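Local coordinates for putative modification methylase (Thermus thermophilus, PDB 2ZIG), which probably transfers a methyl group from S-adenosyl-L-methionine to the N4 atom of cytosine in DNA, as part of a restriction-modification system, at residues 220-225 against 246-251; 44-49 against 91-96; 228-233 against 254-259; 133-138 against 167-172. All coordinates share one frame; numbering follows the deposited sequence.

Contact 1 (220-225 against 246-251); sequences FPLELA and TGTTLI
Thr-248 and Phe-220 lie at the centre of this join between the starts of helices 222-232 and 248-255. The threonine divides its two branches by chemistry. Its CG2 is anti to the backbone N and points across the gap, where it rests 3.4 Å from Phe-220 O and 3.6 Å from Leu-222 CA, with Ala-225 CB a little farther off. A methyl suits a place walled by these three atoms, none of which asks for a polar partner from it. The hydroxyl OG1, beside the backbone N, takes a hydrogen bond from Arg-276 and also meets a water 3.2 Å away; that water donates to Phe-220 O at 3.0 Å, so the two segments share a polar bridge as well as packing.

Phe-220 holds CG between its backbone N and carbonyl carbon (chi1 55°), a crowded position, and the ring beyond it brings CZ to Thr-249. There the ring edge, in plane, comes within 3.2 Å of Thr-249 OG1, measured from CZ. That hydroxyl is already hydrogen-bonded to Asp-241, which fixes its place beside the ring.

Farther along, Leu-222 crosses Ile-251 at about a right angle, its CD1 lying 3.9 Å from Ile-251 CG2. Its other methyl, CD2, lies 3.8 Å from Thr-248 O.

Gly-247 occupies the N-cap position of helix 248-255, with backbone angles at which a side chain would strike the preceding carbonyl. Together with Thr-246 and Thr-248, both seen to bind S-adenosyl-L-methionine, it belongs to the glycine-rich cofactor motif (FAGTGTT) of the Rossmann-like DNA methyltransferases.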
loop_
_atom_site.group_PDB
_atom_site.type_symbol
_atom_site.label_atom_id
_atom_site.label_comp_id
_atom_site.label_asym_id
_atom_site.label_seq_id
_atom_site.Cartn_x
_atom_site.Cartn_y
_atom_site.Cartn_z
ATOM N N PHE B 220 6.528 9.746 13.756
ATOM C CA PHE B 220 5.297 10.425 13.388
ATOM C C PHE B 220 4.865 11.464 14.415
ATOM O O PHE B 220 5.151 11.337 15.604
ATOM C CB PHE B 220 4.171 9.410 13.111
ATOM C CG PHE B 220 3.901 8.457 14.238
ATOM C CD1 PHE B 220 3.245 8.879 15.388
ATOM C CD2 PHE B 220 4.283 7.124 14.138
ATOM C CE1 PHE B 220 2.972 7.984 16.429
ATOM C CE2 PHE B 220 4.013 6.225 15.169
ATOM C CZ PHE B 220 3.358 6.657 16.316
ATOM N N PRO B 221 4.187 12.527 13.954
ATOM C CA PRO B 221 3.704 13.611 14.810
ATOM C C PRO B 221 2.705 13.142 15.858
ATOM O O PRO B 221 1.976 12.161 15.658
ATOM C CB PRO B 221 3.054 14.570 13.818
ATOM C CG PRO B 221 3.821 14.338 12.570
ATOM C CD PRO B 221 3.932 12.839 12.541
ATOM N N LEU B 222 2.668 13.864 16.971
ATOM C CA LEU B 222 1.749 13.550 18.047
ATOM C C LEU B 222 0.324 13.607 17.478
ATOM O O LEU B 222 -0.501 12.732 17.739
ATOM C CB LEU B 222 1.889 14.576 19.167
ATOM C CG LEU B 222 1.656 14.141 20.614
ATOM C CD1 LEU B 222 1.249 15.369 21.412
ATOM C CD2 LEU B 222 0.575 13.078 20.707
ATOM N N GLU B 223 0.049 14.637 16.686
ATOM C CA GLU B 223 -1.274 14.803 16.113
ATOM C C GLU B 223 -1.775 13.581 15.354
ATOM O O GLU B 223 -2.959 13.248 15.412
ATOM C CB GLU B 223 -1.312 16.029 15.201
ATOM C CG GLU B 223 -2.610 16.138 14.432
ATOM C CD GLU B 223 -2.794 17.490 13.780
ATOM O OE1 GLU B 223 -1.830 17.997 13.159
ATOM O OE2 GLU B 223 -3.914 18.038 13.881
ATOM N N LEU B 224 -0.882 12.921 14.636
ATOM C CA LEU B 224 -1.254 11.731 13.881
ATOM C C LEU B 224 -1.619 10.612 14.865
ATOM O O LEU B 224 -2.560 9.853 14.642
ATOM C CB LEU B 224 -0.093 11.310 12.981
ATOM C CG LEU B 224 -0.296 10.178 11.964
ATOM C CD1 LEU B 224 0.805 10.227 10.933
ATOM C CD2 LEU B 224 -0.293 8.832 12.659
ATOM N N ALA B 225 -0.877 10.513 15.962
ATOM C CA ALA B 225 -1.174 9.480 16.952
ATOM C C ALA B 225 -2.480 9.797 17.684
ATOM O O ALA B 225 -3.299 8.907 17.931
ATOM C CB ALA B 225 -0.024 9.356 17.952
ATOM N N THR B 246 10.464 7.764 21.826
ATOM C CA THR B 246 10.274 8.827 22.803
ATOM C C THR B 246 8.850 8.917 23.343
ATOM O O THR B 246 8.500 9.884 24.028
ATOM C CB THR B 246 10.689 10.195 22.253
ATOM O OG1 THR B 246 10.081 10.402 20.976
ATOM C CG2 THR B 246 12.202 10.271 22.131
ATOM N N GLY B 247 8.033 7.913 23.022
ATOM C CA GLY B 247 6.675 7.851 23.541
ATOM C C GLY B 247 5.538 8.640 22.913
ATOM O O GLY B 247 4.541 8.909 23.583
ATOM N N THR B 248 5.661 8.985 21.637
ATOM C CA THR B 248 4.621 9.739 20.948
ATOM C C THR B 248 3.246 9.122 21.188
ATOM O O THR B 248 2.298 9.815 21.576
ATOM C CB THR B 248 4.874 9.773 19.430
ATOM O OG1 THR B 248 6.212 10.212 19.187
ATOM C CG2 THR B 248 3.907 10.729 18.742
ATOM N N THR B 249 3.141 7.817 20.976
ATOM C CA THR B 249 1.866 7.140 21.146
ATOM C C THR B 249 1.367 7.132 22.585
ATOM O O THR B 249 0.174 7.270 22.829
ATOM C CB THR B 249 1.941 5.703 20.633
ATOM O OG1 THR B 249 2.393 5.709 19.270
ATOM C CG2 THR B 249 0.567 5.040 20.715
ATOM N N LEU B 250 2.277 6.946 23.533
ATOM C CA LEU B 250 1.912 6.938 24.948
ATOM C C LEU B 250 1.350 8.315 25.291
ATOM O O LEU B 250 0.347 8.436 25.976
ATOM C CB LEU B 250 3.154 6.661 25.809
ATOM C CG LEU B 250 3.672 5.229 26.037
ATOM C CD1 LEU B 250 3.165 4.268 24.990
ATOM C CD2 LEU B 250 5.192 5.262 26.058
ATOM N N ILE B 251 2.012 9.355 24.801
ATOM C CA ILE B 251 1.590 10.730 25.043
ATOM C C ILE B 251 0.214 11.010 24.441
ATOM O O ILE B 251 -0.650 11.572 25.107
ATOM C CB ILE B 251 2.626 11.706 24.467
ATOM C CG1 ILE B 251 3.928 11.570 25.260
ATOM C CG2 ILE B 251 2.106 13.128 24.501
ATOM C CD1 ILE B 251 5.070 12.403 24.704
HETATM O O HOH W 1 6.254 13.124 17.749
#

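Contact 2 (44-49 against 91-96); sequences VVTSPP and GRLVIV
Val-44 sets its CG1 methyl 3.6 Å from Leu-93 CD1, one of several side-chain contacts on the faces of two parallel strands at the heart of the Rossmann-like methyltransferase sheet. Strands 41-46 and 91-97 are neighbours joined through helix 66-86, a beta-alpha-beta crossover, and here their axes run 6° apart. Four backbone hydrogen bonds tie them: Val-44 N to Arg-92 O, Val-94 N to Val-44 O, Thr-46 N to Val-94 O and Val-96 N to Thr-46 O.

Val-44, Thr-46, Leu-93 and Ile-95 share one face. Leucine suits its place because chi1 (157°) sets CG anti to the backbone N and chi2 (71°) then brings CD1 against Val-44 CG1, while helix 66-86 covers Leu-93 with Trp-80 and Val-83. On the reverse face Val-45 CG2 nestles 4.3 Å from Val-94 CB; these branched, compact residues leave a shallow hollow that Leu-228 of helix 222-232 fills. Thr-46 hydrogen-bonds its hydroxyl to Asp-241.

The strand pairing stops at a Ser-Pro-Pro that matches the family's (S/D/N)PP(Y/F) motif, at the active site in relatives. Pro-48 lacks an N-H; its ring CD sits 3.7 Å from Ile-95 CG2 and 3.5 Å from Val-96 O.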
loop_
_atom_site.group_PDB
_atom_site.type_symbol
_atom_site.label_atom_id
_atom_site.label_comp_id
_atom_site.label_asym_id
_atom_site.label_seq_id
_atom_site.Cartn_x
_atom_site.Cartn_y
_atom_site.Cartn_z
ATOM N N VAL B 44 -3.359 -0.803 19.283
ATOM C CA VAL B 44 -1.912 -0.677 19.182
ATOM C C VAL B 44 -1.577 0.303 18.045
ATOM O O VAL B 44 -2.058 0.162 16.924
ATOM C CB VAL B 44 -1.242 -2.034 18.854
ATOM C CG1 VAL B 44 0.261 -1.851 18.717
ATOM C CG2 VAL B 44 -1.559 -3.057 19.937
ATOM N N VAL B 45 -0.770 1.313 18.339
ATOM C CA VAL B 45 -0.356 2.252 17.305
ATOM C C VAL B 45 1.153 2.255 17.383
ATOM O O VAL B 45 1.728 2.486 18.454
ATOM C CB VAL B 45 -0.878 3.669 17.566
ATOM C CG1 VAL B 45 -0.336 4.634 16.496
ATOM C CG2 VAL B 45 -2.391 3.664 17.561
ATOM N N THR B 46 1.812 1.987 16.266
ATOM C CA THR B 46 3.262 1.961 16.301
ATOM C C THR B 46 3.913 2.047 14.933
ATOM O O THR B 46 3.263 1.929 13.898
ATOM C CB THR B 46 3.762 0.673 17.001
ATOM O OG1 THR B 46 5.185 0.728 17.157
ATOM C CG2 THR B 46 3.393 -0.554 16.174
ATOM N N SER B 47 5.220 2.248 14.956
ATOM C CA SER B 47 6.013 2.330 13.747
ATOM C C SER B 47 7.166 1.346 13.927
ATOM O O SER B 47 7.859 1.366 14.950
ATOM C CB SER B 47 6.555 3.748 13.578
ATOM O OG SER B 47 7.226 3.888 12.340
ATOM N N PRO B 48 7.378 0.457 12.946
ATOM C CA PRO B 48 8.472 -0.511 13.061
ATOM C C PRO B 48 9.806 0.217 13.183
ATOM O O PRO B 48 10.055 1.194 12.486
ATOM C CB PRO B 48 8.348 -1.334 11.781
ATOM C CG PRO B 48 7.718 -0.367 10.809
ATOM C CD PRO B 48 6.690 0.341 11.649
ATOM N N PRO B 49 10.676 -0.244 14.092
ATOM C CA PRO B 49 11.986 0.380 14.299
ATOM C C PRO B 49 12.912 0.065 13.143
ATOM O O PRO B 49 13.843 -0.722 13.298
ATOM C CB PRO B 49 12.461 -0.267 15.592
ATOM C CG PRO B 49 11.954 -1.671 15.436
ATOM C CD PRO B 49 10.538 -1.459 14.917
ATOM N N GLY B 91 -10.343 -5.490 18.461
ATOM C CA GLY B 91 -9.333 -4.457 18.599
ATOM C C GLY B 91 -8.441 -4.495 17.369
ATOM O O GLY B 91 -8.524 -5.427 16.570
ATOM N N ARG B 92 -7.573 -3.507 17.203
ATOM C CA ARG B 92 -6.730 -3.511 16.020
ATOM C C ARG B 92 -5.302 -3.065 16.236
ATOM O O ARG B 92 -4.974 -2.385 17.210
ATOM C CB ARG B 92 -7.368 -2.653 14.917
ATOM C CG ARG B 92 -7.478 -1.163 15.234
ATOM C CD ARG B 92 -8.077 -0.389 14.058
ATOM N NE ARG B 92 -9.474 -0.754 13.827
ATOM C CZ ARG B 92 -10.176 -0.414 12.749
ATOM N NH1 ARG B 92 -9.619 0.307 11.781
ATOM N NH2 ARG B 92 -11.441 -0.794 12.640
ATOM N N LEU B 93 -4.451 -3.491 15.311
ATOM C CA LEU B 93 -3.048 -3.128 15.309
ATOM C C LEU B 93 -2.881 -2.133 14.153
ATOM O O LEU B 93 -3.117 -2.469 12.991
ATOM C CB LEU B 93 -2.189 -4.375 15.087
ATOM C CG LEU B 93 -0.774 -4.218 14.530
ATOM C CD1 LEU B 93 0.161 -3.608 15.563
ATOM C CD2 LEU B 93 -0.276 -5.581 14.105
ATOM N N VAL B 94 -2.506 -0.904 14.484
ATOM C CA VAL B 94 -2.311 0.142 13.479
ATOM C C VAL B 94 -0.808 0.331 13.330
ATOM O O VAL B 94 -0.112 0.580 14.313
ATOM C CB VAL B 94 -2.946 1.481 13.929
ATOM C CG1 VAL B 94 -2.831 2.520 12.821
ATOM C CG2 VAL B 94 -4.402 1.271 14.279
ATOM N N ILE B 95 -0.307 0.211 12.106
ATOM C CA ILE B 95 1.126 0.343 11.860
ATOM C C ILE B 95 1.456 1.451 10.855
ATOM O O ILE B 95 1.056 1.392 9.689
ATOM C CB ILE B 95 1.705 -0.994 11.348
ATOM C CG1 ILE B 95 1.310 -2.129 12.306
ATOM C CG2 ILE B 95 3.209 -0.905 11.262
ATOM C CD1 ILE B 95 1.661 -3.524 11.810
ATOM N N VAL B 96 2.176 2.466 11.320
ATOM C CA VAL B 96 2.568 3.584 10.467
ATOM C C VAL B 96 3.908 3.197 9.857
ATOM O O VAL B 96 4.927 3.147 10.548
ATOM C CB VAL B 96 2.702 4.875 11.288
ATOM C CG1 VAL B 96 3.094 6.035 10.378
ATOM C CG2 VAL B 96 1.377 5.162 12.004
#

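Contact 3 (228-233 against 254-259)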
loop_
_atom_site.group_PDB
_atom_site.type_symbol
_atom_site.label_atom_id
_atom_site.label_comp_id
_atom_site.label_asym_id
_atom_site.label_seq_id
_atom_site.Cartn_x
_atom_site.Cartn_y
_atom_site.Cartn_z
ATOM N N LEU B 228 -5.481 8.766 15.669
ATOM C CA LEU B 228 -5.707 7.321 15.658
ATOM C C LEU B 228 -6.328 6.846 16.973
ATOM O O LEU B 228 -7.281 6.064 16.970
ATOM C CB LEU B 228 -4.387 6.589 15.376
ATOM C CG LEU B 228 -3.860 6.848 13.952
ATOM C CD1 LEU B 228 -2.420 6.331 13.795
ATOM C CD2 LEU B 228 -4.803 6.168 12.940
ATOM N N VAL B 229 -5.803 7.333 18.094
ATOM C CA VAL B 229 -6.343 6.959 19.393
ATOM C C VAL B 229 -7.831 7.311 19.454
ATOM O O VAL B 229 -8.658 6.479 19.827
ATOM C CB VAL B 229 -5.606 7.683 20.546
ATOM C CG1 VAL B 229 -6.332 7.438 21.871
ATOM C CG2 VAL B 229 -4.176 7.180 20.651
ATOM N N ARG B 230 -8.174 8.539 19.069
ATOM C CA ARG B 230 -9.568 8.982 19.106
ATOM C C ARG B 230 -10.477 8.188 18.182
ATOM O O ARG B 230 -11.665 8.030 18.462
ATOM C CB ARG B 230 -9.661 10.465 18.746
ATOM C CG ARG B 230 -8.871 11.372 19.685
ATOM C CD ARG B 230 -9.072 12.818 19.315
ATOM N NE ARG B 230 -10.483 13.183 19.383
ATOM C CZ ARG B 230 -10.988 14.297 18.873
ATOM N NH1 ARG B 230 -10.192 15.161 18.249
ATOM N NH2 ARG B 230 -12.286 14.550 18.993
ATOM N N MET B 231 -9.917 7.686 17.086
ATOM C CA MET B 231 -10.696 6.929 16.114
ATOM C C MET B 231 -10.849 5.446 16.415
ATOM O O MET B 231 -11.856 4.848 16.059
ATOM C CB MET B 231 -10.071 7.033 14.721
ATOM C CG MET B 231 -10.031 8.409 14.104
ATOM S SD MET B 231 -8.924 8.345 12.672
ATOM C CE MET B 231 -9.904 7.287 11.501
ATOM N N PHE B 232 -9.863 4.847 17.064
ATOM C CA PHE B 232 -9.941 3.422 17.284
ATOM C C PHE B 232 -9.788 2.893 18.696
ATOM O O PHE B 232 -9.244 1.811 18.884
ATOM C CB PHE B 232 -8.949 2.738 16.341
ATOM C CG PHE B 232 -9.193 3.058 14.890
ATOM C CD1 PHE B 232 -10.351 2.604 14.251
ATOM C CD2 PHE B 232 -8.300 3.856 14.177
ATOM C CE1 PHE B 232 -10.621 2.945 12.919
ATOM C CE2 PHE B 232 -8.560 4.202 12.844
ATOM C CZ PHE B 232 -9.726 3.743 12.216
ATOM N N SER B 233 -10.259 3.662 19.676
ATOM C CA SER B 233 -10.242 3.250 21.072
ATOM C C SER B 233 -11.235 4.143 21.796
ATOM O O SER B 233 -11.661 5.159 21.256
ATOM C CB SER B 233 -8.854 3.418 21.700
ATOM O OG SER B 233 -8.588 4.776 21.999
ATOM N N ALA B 254 -2.446 9.172 26.597
ATOM C CA ALA B 254 -2.712 9.825 27.871
ATOM C C ALA B 254 -3.414 11.176 27.738
ATOM O O ALA B 254 -4.265 11.521 28.557
ATOM C CB ALA B 254 -1.422 9.985 28.644
ATOM N N ARG B 255 -3.065 11.946 26.714
ATOM C CA ARG B 255 -3.696 13.255 26.535
ATOM C C ARG B 255 -5.181 13.111 26.245
ATOM O O ARG B 255 -5.944 14.046 26.457
ATOM C CB ARG B 255 -3.030 14.031 25.400
ATOM C CG ARG B 255 -1.631 14.529 25.713
ATOM C CD ARG B 255 -0.954 15.009 24.441
ATOM N NE ARG B 255 -1.647 16.137 23.832
ATOM C CZ ARG B 255 -1.521 17.393 24.247
ATOM N NH1 ARG B 255 -2.184 18.375 23.644
ATOM N NH2 ARG B 255 -0.720 17.667 25.267
ATOM N N TRP B 256 -5.589 11.935 25.776
ATOM C CA TRP B 256 -6.995 11.692 25.460
ATOM C C TRP B 256 -7.738 10.719 26.369
ATOM O O TRP B 256 -8.685 10.065 25.951
ATOM C CB TRP B 256 -7.130 11.264 23.995
ATOM C CG TRP B 256 -6.911 12.424 23.112
ATOM C CD1 TRP B 256 -5.710 12.897 22.661
ATOM C CD2 TRP B 256 -7.888 13.402 22.745
ATOM N NE1 TRP B 256 -5.881 14.117 22.052
ATOM C CE2 TRP B 256 -7.206 14.451 22.093
ATOM C CE3 TRP B 256 -9.273 13.495 22.911
ATOM C CZ2 TRP B 256 -7.863 15.583 21.609
ATOM C CZ3 TRP B 256 -9.930 14.623 22.427
ATOM C CH2 TRP B 256 -9.221 15.651 21.786
ATOM N N GLY B 257 -7.312 10.626 27.622
ATOM C CA GLY B 257 -8.001 9.746 28.547
ATOM C C GLY B 257 -7.916 8.247 28.302
ATOM O O GLY B 257 -8.795 7.509 28.737
ATOM N N ARG B 258 -6.883 7.793 27.598
ATOM C CA ARG B 258 -6.685 6.361 27.377
ATOM C C ARG B 258 -5.485 5.957 28.230
ATOM O O ARG B 258 -4.637 6.795 28.533
ATOM C CB ARG B 258 -6.374 6.046 25.909
ATOM C CG ARG B 258 -7.590 5.869 25.026
ATOM C CD ARG B 258 -8.322 7.175 24.812
ATOM N NE ARG B 258 -9.321 7.050 23.760
ATOM C CZ ARG B 258 -10.195 7.999 23.445
ATOM N NH1 ARG B 258 -10.193 9.149 24.110
ATOM N NH2 ARG B 258 -11.061 7.804 22.457
ATOM N N ARG B 259 -5.415 4.687 28.615
ATOM C CA ARG B 259 -4.295 4.191 29.420
ATOM C C ARG B 259 -3.125 3.828 28.492
ATOM O O ARG B 259 -3.272 3.019 27.571
ATOM C CB ARG B 259 -4.738 2.961 30.218
ATOM C CG ARG B 259 -5.947 3.220 31.115
ATOM C CD ARG B 259 -6.636 1.926 31.535
ATOM N NE ARG B 259 -5.887 1.191 32.547
ATOM C CZ ARG B 259 -6.138 -0.068 32.900
ATOM N NH1 ARG B 259 -7.123 -0.748 32.319
ATOM N NH2 ARG B 259 -5.406 -0.648 33.844
HETATM O O HOH W 2 -12.779 9.218 20.560
#
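Stacking joins Arg-230 to Trp-256: the guanidinium lies flat over one face of the indole, the two planes only 2° apart. The chain bends at chi3 (59°), turning NE in over the ring. CD sits over the six-membered ring, 3.5 Å from its centroid, as a CH-pi contact, while CZ makes an off-centre cation-pi contact at 4.2 Å from the same centroid. Arginine suits this partly exposed site, its flat charged end matching a broad aromatic face.

Hydrogen bonds centre on Arg-258, which grips Ser-233 side-on. Its NE donates to Ser-233 OG at 3.0 Å, and NH2 donates to Ser-233 O at 3.0 Å from above the carbonyl plane. NH2 also gives a bond to a water that donates to Arg-230 O, and NH1 bonds Trp-256 O. The serine hydroxyl donates a hydrogen bond to Val-229 O, 2.8 Å from OG. A leucine in place of Arg-258 would probably leave Ser-233 O and Trp-256 O without these donors, with Ser-233 OG held by Val-229 O alone among the bonds described.

Apolar packing is slight: Val-229 CG1 lies 3.6 Å from Arg-258 CD, the side chains sliding past each other in opposite directions.

Gly-257, with positive phi, is the C-prime residue of a Schellman motif that ends helix 248-255; the next residue, Arg-258, ties that end to the end of helix 222-232 beside the Rossmann-like sheet.

Contact 4 (133-138 against 167-172); sequences PIIWHK and IEYILM
The indole of Trp-136 lies alongside Glu-168, both side chains pointing the same way, with ring and carboxylate planes 66° apart. They sit on an antiparallel pair of strands that extends the Rossmann-like methyltransferase sheet. Glu-168 CB approaches obliquely, 3.7 Å from Trp-136 CE3, and Lys-138 CG lies over one indole face toward the rim; the ring's NE1 bonds Ile-208 O. On the reverse face of the sheet, Ile-135 CD1 comes obliquely to the Tyr-169 ring, 3.9 Å from its CD1, and that ring is also stacked by His-116. The His-137 ring meets Ile-167 CG2 obliquely, while its NE2 bonds Glu-166.

Strand 167-174 runs opposite to both of its neighbours; the short segments here have directions 160° apart, about 20° from exactly opposed. Ile-134 with Ile-170 and Trp-136 with Glu-168 are the hydrogen-bonded pairs, each with two N-H···O bonds, such as Ile-170 N to Ile-134 O at 2.8 Å.

Lys-138 NZ stays 4.4 Å from Glu-168 OE2, too far for a salt bridge. An alanine in place of Glu-168 would probably leave Lys-138 with only its long, weak pairing to Glu-211 among the partners described, and open a gap beside Trp-136 CZ3.

Beta-branched isoleucine suits such a strand: Ile-135 turns CG2 to Ile-167 CG2, 3.8 Å away, while its CD1 reaches Tyr-169. Ile-134 CB meets Ile-170 CB at 4.0 Å.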
loop_
_atom_site.group_PDB
_atom_site.type_symbol
_atom_site.label_atom_id
_atom_site.label_comp_id
_atom_site.label_asym_id
_atom_site.label_seq_id
_atom_site.Cartn_x
_atom_site.Cartn_y
_atom_site.Cartn_z
ATOM N N PRO B 133 -5.915 0.651 4.436
ATOM C CA PRO B 133 -4.996 1.522 5.164
ATOM C C PRO B 133 -5.405 2.948 4.897
ATOM O O PRO B 133 -6.276 3.204 4.063
ATOM C CB PRO B 133 -3.657 1.215 4.515
ATOM C CG PRO B 133 -4.063 1.048 3.084
ATOM C CD PRO B 133 -5.297 0.159 3.194
ATOM N N ILE B 134 -4.774 3.864 5.620
ATOM C CA ILE B 134 -4.990 5.284 5.420
ATOM C C ILE B 134 -3.643 5.768 4.865
ATOM O O ILE B 134 -2.577 5.346 5.335
ATOM C CB ILE B 134 -5.317 6.015 6.740
ATOM C CG1 ILE B 134 -6.765 5.718 7.153
ATOM C CG2 ILE B 134 -5.116 7.522 6.565
ATOM C CD1 ILE B 134 -7.154 6.277 8.523
ATOM N N ILE B 135 -3.702 6.618 3.844
ATOM C CA ILE B 135 -2.505 7.148 3.224
ATOM C C ILE B 135 -2.113 8.447 3.896
ATOM O O ILE B 135 -2.864 9.412 3.881
ATOM C CB ILE B 135 -2.710 7.444 1.719
ATOM C CG1 ILE B 135 -3.077 6.159 0.977
ATOM C CG2 ILE B 135 -1.422 8.059 1.127
ATOM C CD1 ILE B 135 -2.162 4.988 1.300
ATOM N N TRP B 136 -0.934 8.469 4.496
ATOM C CA TRP B 136 -0.474 9.684 5.128
ATOM C C TRP B 136 0.353 10.475 4.130
ATOM O O TRP B 136 1.510 10.139 3.876
ATOM C CB TRP B 136 0.373 9.361 6.355
ATOM C CG TRP B 136 0.981 10.579 6.991
ATOM C CD1 TRP B 136 0.478 11.858 6.985
ATOM C CD2 TRP B 136 2.176 10.622 7.777
ATOM N NE1 TRP B 136 1.291 12.686 7.723
ATOM C CE2 TRP B 136 2.340 11.954 8.218
ATOM C CE3 TRP B 136 3.125 9.660 8.153
ATOM C CZ2 TRP B 136 3.416 12.349 9.015
ATOM C CZ3 TRP B 136 4.196 10.054 8.948
ATOM C CH2 TRP B 136 4.331 11.388 9.368
ATOM N N HIS B 137 -0.241 11.519 3.555
ATOM C CA HIS B 137 0.482 12.350 2.604
ATOM C C HIS B 137 1.350 13.254 3.461
ATOM O O HIS B 137 0.953 14.343 3.870
ATOM C CB HIS B 137 -0.476 13.167 1.738
ATOM C CG HIS B 137 0.156 13.687 0.486
ATOM N ND1 HIS B 137 -0.541 14.406 -0.459
ATOM C CD2 HIS B 137 1.420 13.574 0.017
ATOM C CE1 HIS B 137 0.267 14.712 -1.459
ATOM N NE2 HIS B 137 1.463 14.218 -1.194
ATOM N N LYS B 138 2.533 12.734 3.741
ATOM C CA LYS B 138 3.546 13.353 4.579
ATOM C C LYS B 138 4.102 14.629 3.967
ATOM O O LYS B 138 4.026 15.698 4.567
ATOM C CB LYS B 138 4.676 12.337 4.779
ATOM C CG LYS B 138 5.482 12.440 6.059
ATOM C CD LYS B 138 6.525 11.316 6.090
ATOM C CE LYS B 138 7.378 11.334 7.355
ATOM N NZ LYS B 138 8.220 12.559 7.495
ATOM N N ILE B 167 4.620 9.784 0.700
ATOM C CA ILE B 167 3.701 9.123 1.619
ATOM C C ILE B 167 4.237 8.011 2.513
ATOM O O ILE B 167 5.342 7.499 2.333
ATOM C CB ILE B 167 2.523 8.488 0.831
ATOM C CG1 ILE B 167 3.057 7.315 -0.011
ATOM C CG2 ILE B 167 1.860 9.536 -0.084
ATOM C CD1 ILE B 167 1.997 6.443 -0.673
ATOM N N GLU B 168 3.397 7.647 3.476
ATOM C CA GLU B 168 3.638 6.541 4.384
ATOM C C GLU B 168 2.283 5.855 4.484
ATOM O O GLU B 168 1.252 6.464 4.196
ATOM C CB GLU B 168 4.125 7.013 5.747
ATOM C CG GLU B 168 5.605 7.314 5.739
ATOM C CD GLU B 168 6.163 7.485 7.122
ATOM O OE1 GLU B 168 5.722 6.747 8.028
ATOM O OE2 GLU B 168 7.052 8.346 7.295
ATOM N N TYR B 169 2.285 4.591 4.876
ATOM C CA TYR B 169 1.057 3.822 4.944
ATOM C C TYR B 169 0.610 3.553 6.373
ATOM O O TYR B 169 1.407 3.161 7.216
ATOM C CB TYR B 169 1.256 2.486 4.222
ATOM C CG TYR B 169 1.797 2.617 2.813
ATOM C CD1 TYR B 169 0.943 2.654 1.712
ATOM C CD2 TYR B 169 3.164 2.740 2.587
ATOM C CE1 TYR B 169 1.447 2.812 0.407
ATOM C CE2 TYR B 169 3.675 2.898 1.299
ATOM C CZ TYR B 169 2.811 2.933 0.215
ATOM O OH TYR B 169 3.326 3.092 -1.053
ATOM N N ILE B 170 -0.667 3.775 6.649
ATOM C CA ILE B 170 -1.162 3.496 7.986
ATOM C C ILE B 170 -1.977 2.234 7.845
ATOM O O ILE B 170 -3.138 2.277 7.467
ATOM C CB ILE B 170 -2.027 4.642 8.541
ATOM C CG1 ILE B 170 -1.182 5.917 8.630
ATOM C CG2 ILE B 170 -2.539 4.282 9.944
ATOM C CD1 ILE B 170 -1.957 7.142 9.105
ATOM N N LEU B 171 -1.325 1.106 8.118
ATOM C CA LEU B 171 -1.941 -0.213 8.023
ATOM C C LEU B 171 -2.921 -0.462 9.156
ATOM O O LEU B 171 -2.674 -0.091 10.295
ATOM C CB LEU B 171 -0.852 -1.283 8.028
ATOM C CG LEU B 171 0.229 -1.068 6.961
ATOM C CD1 LEU B 171 1.326 -2.117 7.103
ATOM C CD2 LEU B 171 -0.407 -1.144 5.588
ATOM N N MET B 172 -4.037 -1.097 8.828
ATOM C CA MET B 172 -5.070 -1.402 9.807
ATOM C C MET B 172 -5.287 -2.912 9.823
ATOM O O MET B 172 -5.780 -3.492 8.851
ATOM C CB MET B 172 -6.366 -0.690 9.423
ATOM C CG MET B 172 -6.213 0.806 9.188
ATOM S SD MET B 172 -6.328 1.762 10.697
ATOM C CE MET B 172 -6.413 3.435 10.042
#

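How the contacts relate
All four contacts are buried. The centre of contact 2 lies about 3 Å from the centre of the chain, those of contacts 3 and 4 about 12 Å. Contacts 2 and 4 build one sheet, strands 91-97 and 167-174 probably bonded through Ile-95 O and Leu-171 N; contact 2 is parallel and nearly all aliphatic, contact 4 antiparallel with aromatic and charged residues. Contacts 1 and 3 join helices 222-232 and 248-255, at their starts and ends. Each has a bridging water, but contact 1 packs methyls and a ring beside the cofactor site, whereas contact 3 uses guanidinium stacking and hydrogen bonds. Contacts 3 and 4 both meet the second subunit, contact 2 through Arg-92, contact 1 not at all.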